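Local coordinates for protein peptidoglycan D,D-transpeptidase FtsI (Yersinia pestis, PDB 6SYN) that probably cross-links peptidoglycan as a class B penicillin-binding protein with D,D-transpeptidase activity, and carries a bound beta-lactam-derived ligand in its transpeptidase domain, at residues Thr261-His265 against Gly266-Glu270. Numbering follows the deposited sequence.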
loop_
_atom_site.group_PDB
_atom_site.type_symbol
_atom_site.label_atom_id
_atom_site.label_comp_id
_atom_site.label_asym_id
_atom_site.label_seq_id
_atom_site.Cartn_x
_atom_site.Cartn_y
_atom_site.Cartn_z
ATOM N N THR A 261 -4.755 23.077 12.013
ATOM C CA THR A 261 -6.066 23.547 12.533
ATOM C C THR A 261 -5.832 24.615 13.610
ATOM O O THR A 261 -6.449 25.687 13.518
ATOM C CB THR A 261 -6.904 22.373 13.058
ATOM O OG1 THR A 261 -6.919 21.365 12.048
ATOM C CG2 THR A 261 -8.328 22.760 13.392
ATOM N N ALA A 262 -4.969 24.324 14.587
ATOM C CA ALA A 262 -4.702 25.174 15.771
ATOM C C ALA A 262 -4.120 26.524 15.334
ATOM O O ALA A 262 -4.493 27.545 15.936
ATOM C CB ALA A 262 -3.782 24.452 16.725
ATOM N N LEU A 263 -3.240 26.528 14.330
ATOM C CA LEU A 263 -2.680 27.770 13.732
ATOM C C LEU A 263 -3.821 28.608 13.131
ATOM O O LEU A 263 -3.925 29.796 13.494
ATOM C CB LEU A 263 -1.619 27.403 12.687
ATOM C CG LEU A 263 -0.309 26.839 13.244
ATOM C CD1 LEU A 263 0.583 26.310 12.133
ATOM C CD2 LEU A 263 0.437 27.883 14.051
ATOM N N GLN A 264 -4.665 28.010 12.281
ATOM C CA GLN A 264 -5.799 28.703 11.607
ATOM C C GLN A 264 -6.779 29.260 12.646
ATOM O O GLN A 264 -7.258 30.385 12.444
ATOM C CB GLN A 264 -6.561 27.767 10.671
ATOM C CG GLN A 264 -7.713 28.455 9.954
ATOM C CD GLN A 264 -7.964 27.857 8.593
ATOM O OE1 GLN A 264 -7.472 28.351 7.579
ATOM N NE2 GLN A 264 -8.723 26.772 8.564
ATOM N N HIS A 265 -7.079 28.493 13.697
ATOM C CA HIS A 265 -8.044 28.862 14.769
ATOM C C HIS A 265 -7.419 29.886 15.725
ATOM O O HIS A 265 -8.112 30.286 16.674
ATOM C CB HIS A 265 -8.524 27.608 15.515
ATOM C CG HIS A 265 -9.609 26.858 14.818
ATOM N ND1 HIS A 265 -10.856 26.679 15.383
ATOM C CD2 HIS A 265 -9.646 26.239 13.618
ATOM C CE1 HIS A 265 -11.613 25.974 14.562
ATOM N NE2 HIS A 265 -10.893 25.691 13.474
ATOM N N GLY A 266 -6.159 30.275 15.503
ATOM C CA GLY A 266 -5.434 31.270 16.316
ATOM C C GLY A 266 -5.229 30.799 17.749
ATOM O O GLY A 266 -4.988 31.653 18.622
ATOM N N VAL A 267 -5.310 29.489 17.986
ATOM C CA VAL A 267 -5.125 28.853 19.324
ATOM C C VAL A 267 -3.658 29.017 19.746
ATOM O O VAL A 267 -3.401 29.195 20.959
ATOM C CB VAL A 267 -5.566 27.378 19.274
ATOM C CG1 VAL A 267 -4.961 26.537 20.387
ATOM C CG2 VAL A 267 -7.079 27.260 19.276
ATOM N N VAL A 268 -2.742 28.958 18.776
ATOM C CA VAL A 268 -1.264 29.077 18.970
ATOM C C VAL A 268 -0.682 29.876 17.799
ATOM O O VAL A 268 -1.429 30.174 16.842
ATOM C CB VAL A 268 -0.574 27.700 19.075
ATOM C CG1 VAL A 268 -0.785 27.051 20.432
ATOM C CG2 VAL A 268 -1.004 26.754 17.962
ATOM N N LYS A 269 0.612 30.188 17.893
ATOM C CA LYS A 269 1.439 30.808 16.826
ATOM C C LYS A 269 2.704 29.954 16.659
ATOM O O LYS A 269 3.070 29.265 17.626
ATOM C CB LYS A 269 1.709 32.268 17.207
ATOM C CG LYS A 269 0.501 32.998 17.789
ATOM C CD LYS A 269 0.575 34.507 17.764
ATOM C CE LYS A 269 0.362 35.095 16.384
ATOM N NZ LYS A 269 1.651 35.374 15.709
ATOM N N GLU A 270 3.340 29.983 15.483
ATOM C CA GLU A 270 4.499 29.112 15.130
ATOM C C GLU A 270 5.403 28.887 16.342
ATOM O O GLU A 270 5.751 27.718 16.619
ATOM C CB GLU A 270 5.416 29.751 14.092
ATOM C CG GLU A 270 4.835 29.840 12.700
ATOM C CD GLU A 270 5.637 30.761 11.796
ATOM O OE1 GLU A 270 6.294 31.679 12.332
ATOM O OE2 GLU A 270 5.615 30.554 10.567
#
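Ala262 O accepts the amide of Val267, N to O 2.9 Å, and this bond closes the turn at the end of helix 255-264. It is bent at the hydrogen (139°), although the donor lies nearly in line with the C=O bond (165° at O). One residue earlier, Gly266 N reaches Leu263 O at 3.0 Å, but from above the carbonyl plane. Two such bonds into the last turn, with the positive phi of Gly266 (64°), define a Schellman motif, which reverses the chain. Ala262 O also lies near Gly266 N, where the angle is too poor for a bond, so the two amides have separate acceptors. After the reversal, rotation about CA-CB of Val268 leaves CG2 staggered between the backbone N and the carbonyl carbon, and this methyl meets Ala262 CB at 3.8 Å. Leu263 CD2 lies alongside the departing chain, 3.9 Å from Glu270 N. Farther on, the Lys269 amide N hydrogen-bonds to Ser272 OG, and Glu270 OE2 is hydrogen-bonded to Thr411 OG1. The turn lies at the surface of the transpeptidase domain, leading toward strand 273-275: Ala262 and Val268 both pack on Leu312 of helix 306-314, while Leu263 touches Val412 of helix 406-416.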